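Local coordinates for Myo-inositol-1-phosphate synthase-related protein (Thermotoga maritima MSB8, PDB 3CIN) that is of unknown function but belongs to the myo-inositol-1-phosphate synthase family and binds nicotinamide-adenine-dinucleotide on a Rossmann-type sheet within a four-chain assembly, at residues L51-E56 with L339-K344; A147-G152 with K166-A171; A305-Y310 with E319-G324; V16-Q21 with V61-V66. All coordinates share one frame; numbering follows the deposited sequence.

Interaction 1 (L51-E56 with L339-K344); sequences LPIGFE and LVRLGK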
# COMPACT_ATOMS: atom_id res chain seq x y z
N LEU A 51 36.77 -0.67 5.06
CA LEU A 51 37.78 -1.47 4.35
C LEU A 51 39.07 -0.68 4.26
O LEU A 51 39.07 0.54 4.36
CB LEU A 51 37.27 -1.88 2.97
CG LEU A 51 36.07 -2.82 2.99
CD1 LEU A 51 35.57 -3.07 1.56
CD2 LEU A 51 36.45 -4.12 3.76
N PRO A 52 40.20 -1.39 4.08
CA PRO A 52 41.52 -0.72 3.95
C PRO A 52 41.70 0.14 2.71
O PRO A 52 42.63 0.94 2.66
CB PRO A 52 42.51 -1.89 3.87
CG PRO A 52 41.72 -3.14 4.19
CD PRO A 52 40.29 -2.86 4.00
N ILE A 53 40.89 -0.10 1.68
CA ILE A 53 40.92 0.62 0.44
C ILE A 53 39.89 1.74 0.56
O ILE A 53 38.71 1.48 0.88
CB ILE A 53 40.58 -0.31 -0.79
CG1 ILE A 53 41.62 -1.44 -0.96
CG2 ILE A 53 40.47 0.52 -2.06
CD1 ILE A 53 41.19 -2.56 -1.90
N GLY A 54 40.35 2.98 0.42
CA GLY A 54 39.45 4.12 0.49
C GLY A 54 38.91 4.50 -0.87
O GLY A 54 39.38 4.00 -1.89
N PHE A 55 37.96 5.43 -0.90
CA PHE A 55 37.27 5.73 -2.15
C PHE A 55 38.21 6.40 -3.16
O PHE A 55 38.09 6.16 -4.36
CB PHE A 55 36.01 6.55 -1.92
CG PHE A 55 35.08 5.95 -0.90
CD1 PHE A 55 34.63 4.64 -1.00
CD2 PHE A 55 34.64 6.71 0.17
CE1 PHE A 55 33.77 4.14 -0.05
CE2 PHE A 55 33.79 6.21 1.13
CZ PHE A 55 33.35 4.92 1.03
N GLU A 56 39.15 7.20 -2.67
CA GLU A 56 40.16 7.85 -3.49
C GLU A 56 41.12 6.87 -4.17
O GLU A 56 41.78 7.23 -5.15
CB GLU A 56 40.99 8.83 -2.64
CG GLU A 56 41.86 8.17 -1.53
CD GLU A 56 41.15 7.92 -0.15
OE1 GLU A 56 39.89 7.77 -0.03
OE2 GLU A 56 41.92 7.86 0.84
N LEU A 339 32.06 -4.06 -3.82
CA LEU A 339 32.43 -5.26 -4.59
C LEU A 339 33.78 -5.11 -5.27
O LEU A 339 34.56 -6.06 -5.30
CB LEU A 339 31.38 -5.61 -5.62
CG LEU A 339 30.13 -6.22 -5.04
CD1 LEU A 339 28.95 -6.12 -6.04
CD2 LEU A 339 30.36 -7.66 -4.59
N VAL A 340 34.10 -3.94 -5.81
CA VAL A 340 35.42 -3.76 -6.37
C VAL A 340 36.53 -3.85 -5.33
O VAL A 340 37.61 -4.36 -5.61
CB VAL A 340 35.56 -2.45 -7.20
CG1 VAL A 340 34.57 -2.44 -8.40
CG2 VAL A 340 35.48 -1.19 -6.34
N ARG A 341 36.29 -3.34 -4.12
CA ARG A 341 37.31 -3.38 -3.05
C ARG A 341 37.42 -4.81 -2.50
O ARG A 341 38.49 -5.31 -2.24
CB ARG A 341 36.94 -2.42 -1.93
CG ARG A 341 36.95 -0.93 -2.40
CD ARG A 341 36.69 0.01 -1.33
NE ARG A 341 35.31 -0.01 -0.85
CZ ARG A 341 34.89 0.63 0.26
NH1 ARG A 341 35.74 1.35 1.03
NH2 ARG A 341 33.63 0.54 0.61
N LEU A 342 36.28 -5.46 -2.31
CA LEU A 342 36.31 -6.86 -1.91
C LEU A 342 36.96 -7.75 -2.98
O LEU A 342 37.56 -8.79 -2.66
CB LEU A 342 34.89 -7.36 -1.65
CG LEU A 342 34.13 -6.76 -0.47
CD1 LEU A 342 32.64 -7.17 -0.51
CD2 LEU A 342 34.79 -7.12 0.87
N GLY A 343 36.82 -7.40 -4.24
CA GLY A 343 37.48 -8.17 -5.31
C GLY A 343 38.99 -8.10 -5.19
O GLY A 343 39.68 -9.08 -5.39
N LYS A 344 39.51 -6.91 -4.90
CA LYS A 344 40.97 -6.75 -4.68
C LYS A 344 41.46 -7.54 -3.45
O LYS A 344 42.53 -8.13 -3.48
CB LYS A 344 41.29 -5.27 -4.58
CG LYS A 344 42.75 -4.93 -4.46
CD LYS A 344 43.52 -5.39 -5.68
CE LYS A 344 44.90 -4.78 -5.79
NZ LYS A 344 45.65 -4.79 -4.51
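Arg341 reaches from helix 328-348 into the loop 51-56 and makes most of the helix's share of this contact. Its aliphatic part slides past Ile53 in the opposite direction, with Arg341 CG 3.8 Å from Ile53 CG2. A bend at chi3 (-70°) then turns the guanidinium so that NH1 meets the backbone of the same residue: Arg341 NH1 donates to Ile53 O at 3.0 Å. This bond is nearly straight, 163° at the hydrogen; Ile53 O sits at the guanidinium edge, close to its plane, and NH1 approaches it nearly on the extension of its C=O bond.

The two faces of the guanidinium are covered differently. Phe55 CE1 lies over one face, nearer its rim, 3.6 Å from Arg341 NH1; ring and guanidinium planes are inclined by 45°, so the two groups are not stacked. Over the opposite face comes one branch of Leu51. Its CD1 also approaches Arg341 CB at 3.8 Å and touches Leu342 CD2 at 4.2 Å. One turn further on, the Ile53 side chain crosses that of Lys344 at about a right angle, with Ile53 CD1 3.8 Å from Lys344 CB, while Lys344 NZ turns away to a salt bridge with Asp348.

All three guanidinium nitrogens find acceptors: besides the NH1 bond, NE donates to Val337 O, and NH2 serves both Ala48 O and the carboxylate of Asp338, which probably balances the buried charge. Together these bonds fix the rotation of the guanidinium between Leu51 and Phe55, consistent with the loop being tied to helix 328-348 through one buried arginine.

Interaction 2 (A147-G152 with K166-A171); sequences AFVPFG and KERLTA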
# COMPACT_ATOMS: atom_id res chain seq x y z
N ALA A 147 19.65 -12.99 -23.26
CA ALA A 147 19.01 -14.31 -23.35
C ALA A 147 20.15 -15.35 -23.42
O ALA A 147 20.70 -15.59 -24.49
CB ALA A 147 18.15 -14.39 -24.59
N PHE A 148 20.52 -15.94 -22.29
CA PHE A 148 21.71 -16.81 -22.20
C PHE A 148 21.26 -18.23 -21.93
O PHE A 148 20.12 -18.47 -21.47
CB PHE A 148 22.64 -16.36 -21.08
CG PHE A 148 22.07 -16.56 -19.69
CD1 PHE A 148 21.15 -15.68 -19.18
CD2 PHE A 148 22.39 -17.69 -18.94
CE1 PHE A 148 20.56 -15.91 -17.94
CE2 PHE A 148 21.81 -17.91 -17.71
CZ PHE A 148 20.93 -17.03 -17.21
N VAL A 149 22.17 -19.15 -22.21
CA VAL A 149 22.04 -20.54 -21.79
C VAL A 149 23.41 -20.96 -21.25
O VAL A 149 24.40 -20.84 -21.95
CB VAL A 149 21.70 -21.44 -22.99
CG1 VAL A 149 21.81 -22.94 -22.60
CG2 VAL A 149 20.31 -21.07 -23.56
N PRO A 150 23.47 -21.40 -20.00
CA PRO A 150 24.77 -21.80 -19.47
C PRO A 150 25.33 -23.07 -20.13
O PRO A 150 24.62 -23.85 -20.81
CB PRO A 150 24.48 -22.07 -17.97
CG PRO A 150 23.11 -22.54 -17.96
CD PRO A 150 22.39 -21.68 -19.06
N PHE A 151 26.63 -23.27 -19.90
CA PHE A 151 27.38 -24.41 -20.43
C PHE A 151 27.42 -25.62 -19.50
O PHE A 151 27.22 -26.74 -19.93
CB PHE A 151 28.79 -24.01 -20.85
CG PHE A 151 28.81 -23.10 -22.02
CD1 PHE A 151 28.70 -23.60 -23.29
CD2 PHE A 151 28.77 -21.74 -21.85
CE1 PHE A 151 28.66 -22.75 -24.37
CE2 PHE A 151 28.77 -20.92 -22.94
CZ PHE A 151 28.69 -21.42 -24.19
N GLY A 152 27.75 -25.41 -18.24
CA GLY A 152 27.87 -26.51 -17.31
C GLY A 152 29.20 -27.23 -17.39
O GLY A 152 29.82 -27.49 -16.36
N LYS A 166 28.81 -17.80 -32.59
CA LYS A 166 28.19 -16.57 -32.14
C LYS A 166 26.75 -16.77 -31.71
O LYS A 166 26.33 -16.18 -30.71
CB LYS A 166 28.26 -15.52 -33.24
CG LYS A 166 29.63 -15.02 -33.52
CD LYS A 166 29.56 -14.02 -34.69
CE LYS A 166 30.82 -13.92 -35.47
NZ LYS A 166 30.77 -12.74 -36.42
N GLU A 167 26.00 -17.63 -32.41
CA GLU A 167 24.61 -17.88 -32.05
C GLU A 167 24.48 -18.52 -30.67
O GLU A 167 23.42 -18.40 -30.03
CB GLU A 167 23.92 -18.80 -33.08
N ARG A 168 25.53 -19.20 -30.21
CA ARG A 168 25.49 -19.90 -28.90
C ARG A 168 25.82 -19.01 -27.68
O ARG A 168 25.39 -19.28 -26.57
CB ARG A 168 26.50 -21.06 -28.95
CG ARG A 168 26.62 -21.90 -27.68
CD ARG A 168 25.33 -22.58 -27.30
NE ARG A 168 25.35 -23.28 -26.01
CZ ARG A 168 25.17 -22.70 -24.83
NH1 ARG A 168 24.99 -21.38 -24.72
NH2 ARG A 168 25.17 -23.45 -23.74
N LEU A 169 26.64 -17.99 -27.90
CA LEU A 169 27.26 -17.24 -26.83
C LEU A 169 26.59 -15.89 -26.60
O LEU A 169 25.99 -15.32 -27.52
CB LEU A 169 28.71 -16.99 -27.19
CG LEU A 169 29.63 -18.19 -26.97
CD1 LEU A 169 30.87 -18.06 -27.83
CD2 LEU A 169 30.00 -18.32 -25.49
N THR A 170 26.69 -15.40 -25.38
CA THR A 170 26.36 -14.01 -25.10
C THR A 170 27.64 -13.21 -24.84
O THR A 170 28.72 -13.75 -24.58
CB THR A 170 25.46 -13.87 -23.88
OG1 THR A 170 26.19 -14.20 -22.69
CG2 THR A 170 24.19 -14.74 -24.06
N ALA A 171 27.49 -11.89 -24.83
CA ALA A 171 28.66 -11.02 -24.61
C ALA A 171 29.30 -11.28 -23.26
O ALA A 171 30.52 -11.35 -23.16
CB ALA A 171 28.27 -9.54 -24.75
O HOH W 1 24.33 -18.31 -24.06
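The guanidinium of Arg168 lies flat on the Phe151 ring, planes 11° apart, with Arg168 CZ 4.0 Å from the centroid of the Phe151 ring in a cation-pi stack. At the edge of the same ring, Leu169 CD2 comes within 3.6 Å of Phe151 CZ. The guanidinium edge faces backbone carbonyls: Arg168 NH1 and NH2 both grip Val149 O end-on. Arg168 NH1 bonds to Val149 O at 2.9 Å, and NH2 more loosely from well above the carbonyl plane; a weak bond joins NH2 to Pro150 O. Val149 O also accepts from Gln173. With CG anti to the backbone N (chi1 179°) and a bend at chi2, the arginine folds back over the ring.

A water takes a hydrogen bond from Val149 N at 3.0 Å and reaches Arg168 O, tying the two backbones together. Beside it, the methyl CG2 of Thr170 packs 3.7 Å from Phe148 CB.

Thr170 OG1 meets Glu146 and also caps a backbone amide, while Thr170 N bonds to the side chain of Gln173. This is the N-cap, resembling a capping box, of helix 171-186, whose first residue, Ala171, touches the bound nicotinamide-adenine-dinucleotide.

Interaction 3 (A305-Y310 with E319-G324); sequences AIHIEY and ELMING
A beta hairpin of strands 301-311 and 317-327 brings Ala305-Tyr310 against Glu319-Gly324, the segments running antiparallel with axes at 170°. Ile306-Ile322 and Ile308-Leu320 are the hydrogen-bonded pairs; Leu320 N gives to Ile308 O at 2.9 Å and Ile308 N to Leu320 O at 3.0 Å. His307-Met321 and Glu309-Glu319 are non-hydrogen-bonded pairs, marked by contacts such as His307 CA to Leu320 O at 3.4 Å.

Across the face carrying His307, Met321, Glu309 and Glu319 runs a diagonal His-carboxylate bond, from His307 NE2 to Glu319 OE2, 2.7 Å long and 161° at the hydrogen. The oxygen lies at the ring edge and uses its anti lone pair, while ring and carboxylate planes are 71° apart. Glu309 points the same way as Glu319, with Glu309 OE1 4.1 Å from Glu319 OE2; Arg325 of the third subunit salt-bridges both oxygens and probably offsets the like charges. Tyr310 CE1 rests obliquely on Leu320 CD1, 3.9 Å away.

On the other face of the sheet, Ile306, Ile308 and Leu320 pack on helix 225-238. Strand 242-252 flanks the hairpin on the 301-311 side, and strand 317-327 pairs antiparallel with a strand of the second subunit, so the sheet runs on across the interface.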
# COMPACT_ATOMS: atom_id res chain seq x y z
N ALA A 305 5.46 -3.67 -5.94
CA ALA A 305 4.30 -4.03 -5.13
C ALA A 305 4.46 -5.49 -4.78
O ALA A 305 4.78 -6.29 -5.62
CB ALA A 305 2.99 -3.73 -5.85
N ILE A 306 4.32 -5.85 -3.51
CA ILE A 306 4.52 -7.24 -3.07
C ILE A 306 3.30 -7.58 -2.20
O ILE A 306 2.89 -6.80 -1.39
CB ILE A 306 5.81 -7.38 -2.24
CG1 ILE A 306 7.11 -7.13 -3.01
CG2 ILE A 306 6.01 -8.78 -1.64
CD1 ILE A 306 8.28 -6.67 -2.15
N HIS A 307 2.75 -8.79 -2.39
CA HIS A 307 1.66 -9.26 -1.58
C HIS A 307 1.98 -10.65 -1.11
O HIS A 307 2.30 -11.53 -1.92
CB HIS A 307 0.40 -9.35 -2.40
CG HIS A 307 -0.78 -9.93 -1.66
ND1 HIS A 307 -1.23 -11.22 -1.88
CD2 HIS A 307 -1.58 -9.40 -0.72
CE1 HIS A 307 -2.26 -11.45 -1.08
NE2 HIS A 307 -2.50 -10.36 -0.37
N ILE A 308 1.87 -10.86 0.20
CA ILE A 308 2.17 -12.19 0.78
C ILE A 308 1.07 -12.48 1.74
O ILE A 308 0.68 -11.64 2.52
CB ILE A 308 3.57 -12.21 1.48
CG1 ILE A 308 4.67 -12.02 0.44
CG2 ILE A 308 3.83 -13.54 2.19
CD1 ILE A 308 6.08 -11.72 1.04
N GLU A 309 0.48 -13.68 1.62
CA GLU A 309 -0.47 -14.13 2.60
C GLU A 309 -0.00 -15.40 3.26
O GLU A 309 0.66 -16.23 2.64
CB GLU A 309 -1.89 -14.26 2.08
CG GLU A 309 -2.09 -14.98 0.92
CD GLU A 309 -3.58 -15.04 0.56
OE1 GLU A 309 -4.40 -14.28 1.16
OE2 GLU A 309 -3.92 -15.87 -0.31
N TYR A 310 -0.28 -15.50 4.54
CA TYR A 310 0.28 -16.58 5.33
C TYR A 310 -0.64 -17.00 6.44
O TYR A 310 -1.53 -16.26 6.85
CB TYR A 310 1.65 -16.18 5.88
CG TYR A 310 1.66 -14.93 6.74
CD1 TYR A 310 1.87 -13.66 6.18
CD2 TYR A 310 1.52 -15.04 8.13
CE1 TYR A 310 1.84 -12.57 7.00
CE2 TYR A 310 1.55 -13.93 8.94
CZ TYR A 310 1.73 -12.71 8.36
OH TYR A 310 1.72 -11.59 9.18
N GLU A 319 -2.12 -10.97 5.96
CA GLU A 319 -1.70 -10.51 4.67
C GLU A 319 -0.80 -9.30 4.85
O GLU A 319 -1.17 -8.41 5.64
CB GLU A 319 -2.97 -9.97 4.01
CG GLU A 319 -3.12 -10.22 2.64
CD GLU A 319 -4.55 -10.01 2.24
OE1 GLU A 319 -5.40 -9.70 3.10
OE2 GLU A 319 -4.81 -10.18 1.04
N LEU A 320 0.28 -9.21 4.05
CA LEU A 320 1.16 -8.05 3.99
C LEU A 320 1.18 -7.52 2.57
O LEU A 320 1.33 -8.33 1.68
CB LEU A 320 2.56 -8.41 4.39
CG LEU A 320 2.70 -8.84 5.83
CD1 LEU A 320 4.05 -9.54 6.04
CD2 LEU A 320 2.49 -7.58 6.80
N MET A 321 0.99 -6.19 2.37
CA MET A 321 1.13 -5.55 1.03
C MET A 321 2.27 -4.50 1.15
O MET A 321 2.10 -3.55 1.91
CB MET A 321 -0.16 -4.90 0.50
CG MET A 321 -1.48 -5.76 0.68
SD MET A 321 -3.13 -5.23 0.15
CE MET A 321 -4.09 -6.71 0.53
N ILE A 322 3.41 -4.68 0.47
CA ILE A 322 4.56 -3.77 0.50
C ILE A 322 4.57 -2.99 -0.83
O ILE A 322 4.51 -3.61 -1.88
CB ILE A 322 5.85 -4.48 0.61
CG1 ILE A 322 5.94 -5.23 1.96
CG2 ILE A 322 7.04 -3.57 0.41
CD1 ILE A 322 5.41 -6.65 1.92
N ASN A 323 4.64 -1.68 -0.79
CA ASN A 323 4.80 -0.90 -2.02
C ASN A 323 6.08 -0.12 -1.88
O ASN A 323 6.49 0.21 -0.80
CB ASN A 323 3.75 0.18 -2.21
CG ASN A 323 2.38 -0.34 -2.57
OD1 ASN A 323 2.22 -1.42 -3.15
ND2 ASN A 323 1.38 0.43 -2.22
N GLY A 324 6.70 0.26 -2.97
CA GLY A 324 7.94 1.06 -2.81
C GLY A 324 8.25 1.80 -4.06
O GLY A 324 7.77 1.44 -5.14

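Interaction 4 (V16-Q21 with V61-V66); sequences VLILGQ and VGSYDV. With NAD (nicotinamide-adenine-dinucleotide), chain F.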
# COMPACT_ATOMS: atom_id res chain seq x y z
N VAL A 16 39.93 -0.48 -11.91
CA VAL A 16 38.65 -1.04 -12.33
C VAL A 16 38.38 -0.75 -13.80
O VAL A 16 38.49 0.40 -14.26
CB VAL A 16 37.50 -0.40 -11.51
CG1 VAL A 16 36.14 -0.98 -11.94
CG2 VAL A 16 37.79 -0.70 -10.01
N LEU A 17 37.94 -1.81 -14.50
CA LEU A 17 37.52 -1.69 -15.91
C LEU A 17 36.02 -1.97 -15.95
O LEU A 17 35.59 -2.97 -15.40
CB LEU A 17 38.26 -2.70 -16.75
CG LEU A 17 38.02 -2.57 -18.26
CD1 LEU A 17 39.32 -2.78 -19.05
CD2 LEU A 17 36.92 -3.50 -18.70
N ILE A 18 35.26 -1.16 -16.66
CA ILE A 18 33.80 -1.32 -16.73
C ILE A 18 33.42 -1.86 -18.09
O ILE A 18 33.86 -1.32 -19.12
CB ILE A 18 33.07 0.07 -16.54
CG1 ILE A 18 33.29 0.61 -15.10
CG2 ILE A 18 31.57 -0.05 -16.89
CD1 ILE A 18 32.98 2.10 -14.90
N LEU A 19 32.55 -2.85 -18.11
CA LEU A 19 31.94 -3.35 -19.35
C LEU A 19 30.48 -2.93 -19.33
O LEU A 19 29.72 -3.39 -18.48
CB LEU A 19 32.07 -4.87 -19.44
CG LEU A 19 33.48 -5.43 -19.27
CD1 LEU A 19 33.35 -6.96 -19.19
CD2 LEU A 19 34.42 -4.94 -20.34
N GLY A 20 30.14 -2.00 -20.22
CA GLY A 20 28.76 -1.54 -20.46
C GLY A 20 28.54 -0.23 -19.74
O GLY A 20 28.19 -0.24 -18.53
N GLN A 21 28.71 0.87 -20.45
CA GLN A 21 28.67 2.22 -19.82
C GLN A 21 27.27 2.85 -19.88
O GLN A 21 27.02 3.79 -20.63
CB GLN A 21 29.73 3.17 -20.43
CG GLN A 21 29.93 4.43 -19.58
CD GLN A 21 30.44 4.13 -18.20
OE1 GLN A 21 31.37 3.37 -18.03
NE2 GLN A 21 29.79 4.71 -17.17
N VAL A 61 40.09 2.63 -14.94
CA VAL A 61 41.07 2.59 -16.05
C VAL A 61 40.48 2.34 -17.44
O VAL A 61 41.18 2.43 -18.45
CB VAL A 61 42.20 1.58 -15.75
CG1 VAL A 61 42.86 1.97 -14.44
CG2 VAL A 61 41.65 0.13 -15.71
N GLY A 62 39.21 2.02 -17.53
CA GLY A 62 38.65 1.73 -18.83
C GLY A 62 37.17 1.52 -18.79
O GLY A 62 36.62 1.20 -17.74
N SER A 63 36.55 1.74 -19.95
CA SER A 63 35.13 1.56 -20.12
C SER A 63 34.87 1.10 -21.54
O SER A 63 35.35 1.69 -22.48
CB SER A 63 34.41 2.88 -19.84
OG SER A 63 33.02 2.76 -19.97
N TYR A 64 34.10 0.03 -21.67
CA TYR A 64 33.74 -0.55 -22.98
C TYR A 64 32.24 -0.50 -23.23
O TYR A 64 31.43 -0.67 -22.32
CB TYR A 64 34.19 -2.01 -23.04
CG TYR A 64 35.67 -2.14 -23.31
CD1 TYR A 64 36.59 -1.78 -22.34
CD2 TYR A 64 36.17 -2.61 -24.53
CE1 TYR A 64 37.95 -1.85 -22.57
CE2 TYR A 64 37.52 -2.68 -24.76
CZ TYR A 64 38.41 -2.29 -23.78
OH TYR A 64 39.76 -2.37 -24.01
N ASP A 65 31.89 -0.28 -24.49
CA ASP A 65 30.50 -0.33 -24.91
C ASP A 65 30.43 -0.85 -26.36
O ASP A 65 31.47 -1.14 -26.97
CB ASP A 65 29.83 1.06 -24.75
CG ASP A 65 28.38 0.97 -24.33
OD1 ASP A 65 27.55 0.63 -25.20
OD2 ASP A 65 28.07 1.22 -23.13
N VAL A 66 29.21 -0.97 -26.86
CA VAL A 66 28.97 -1.32 -28.23
C VAL A 66 28.13 -0.27 -28.91
O VAL A 66 27.93 -0.36 -30.09
CB VAL A 66 28.34 -2.72 -28.37
CG1 VAL A 66 29.34 -3.79 -27.90
CG2 VAL A 66 27.08 -2.79 -27.62
PA NAD F . 21.63 0.23 -19.35
O1A NAD F . 21.41 1.65 -18.92
O2A NAD F . 20.90 -0.09 -20.62
O5B NAD F . 23.17 0.12 -19.65
C5B NAD F . 23.70 -1.02 -20.33
C4B NAD F . 24.91 -0.54 -21.11
O4B NAD F . 25.60 -1.68 -21.62
C3B NAD F . 24.60 0.35 -22.31
O3B NAD F . 25.48 1.46 -22.36
C2B NAD F . 24.81 -0.56 -23.51
O2B NAD F . 25.03 0.15 -24.69
C1B NAD F . 25.96 -1.41 -23.00
N9A NAD F . 26.13 -2.70 -23.67
C8A NAD F . 25.09 -3.53 -24.07
N7A NAD F . 25.67 -4.69 -24.53
C5A NAD F . 27.03 -4.55 -24.43
C6A NAD F . 28.10 -5.37 -24.83
N6A NAD F . 27.91 -6.62 -25.36
N1A NAD F . 29.37 -4.93 -24.53
C2A NAD F . 29.57 -3.69 -23.94
N3A NAD F . 28.54 -2.84 -23.61
C4A NAD F . 27.29 -3.30 -23.87
O3 NAD F . 21.26 -0.78 -18.20
PN NAD F . 21.52 -0.57 -16.66
O1N NAD F . 20.24 -0.14 -16.03
O2N NAD F . 22.81 0.15 -16.44
O5D NAD F . 21.70 -2.08 -16.18
C5D NAD F . 22.89 -2.77 -16.48
C4D NAD F . 22.75 -4.26 -16.16
O4D NAD F . 22.65 -4.40 -14.77
C3D NAD F . 21.57 -4.97 -16.78
O3D NAD F . 21.95 -6.32 -17.17
C2D NAD F . 20.61 -5.07 -15.61
O2D NAD F . 19.73 -6.19 -15.72
C1D NAD F . 21.60 -5.29 -14.48
N1N NAD F . 21.04 -4.98 -13.17
C2N NAD F . 20.60 -3.75 -12.90
C3N NAD F . 20.11 -3.55 -11.58
C7N NAD F . 19.87 -2.17 -11.17
O7N NAD F . 20.02 -1.22 -12.14
N7N NAD F . 19.52 -1.90 -9.90
C4N NAD F . 20.07 -4.56 -10.64
C5N NAD F . 20.51 -5.81 -10.95
C6N NAD F . 21.02 -6.00 -12.25
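Gln21 and Asp65 close the tight end of this contact, where strand becomes loop. Gln21 N donates to Asp65 OD2 at 2.8 Å, on the anti side of the carboxylate and somewhat out of its plane. Alongside, Ser63 OG donates to Gln21 OE1 at 2.6 Å; the bend of Gln21 at chi2 (63°) turns the amide toward the serine, and Gln21 NE2 goes on to Ser26 OG. Just before the turn, Gly20 N gives to Tyr64 O at 2.8 Å.

Here the carboxylate of Asp65 takes both hydroxyls of the adenosine ribose of nicotinamide-adenine-dinucleotide, O2B onto Asp65 OD1 at 2.6 Å and O3B onto Asp65 OD2 at 2.7 Å. Gly20, with a positive phi of 100°, brings its CA to 3.4 Å from O4B of the same ribose. Strand 14-19, helix 23-36 and strand 58-65 form the beta-alpha-beta unit of a Rossmann fold. Gly20 fits the first glycine of its GxGxxA turn, and an acid gripping the adenosine ribose from the end of the second strand is classical for NAD binding.

Next to Gly20, Leu19 and Tyr64 lie side by side, Leu19 CD2 4.0 Å from Tyr64 CB, while the Tyr64 hydroxyl bonds to Glu130. The other end is the more open: Val61 N still donates to Val16 O at 2.8 Å, but Val61 is partly exposed, and the buried amide Gly62 N has no partner in the model.

Along the chain, interactions 4 and 1 interlock, since 51-56 falls between 16-21 and 61-66; interactions 2 and then 3 follow, both nested inside the loop that interaction 1 closes. Interactions 1 and 4 have centres 18 Å apart and touch where Val340 CB packs 4.0 Å from Val16 CG2, placing helix 328-348 against the parallel sheet. Interaction 2 comes within about 7 Å, nearest atoms, of interaction 4; interaction 4 holds five residues of the nicotinamide-adenine-dinucleotide pocket and interaction 2 holds Ala171. Interaction 3 is remote, its centre 38 Å from that of interaction 4, in the separate mixed sheet. Strand 317-327 leads directly into helix 328-348, so the chain links the subunit-joining sheet back to the nucleotide-binding part.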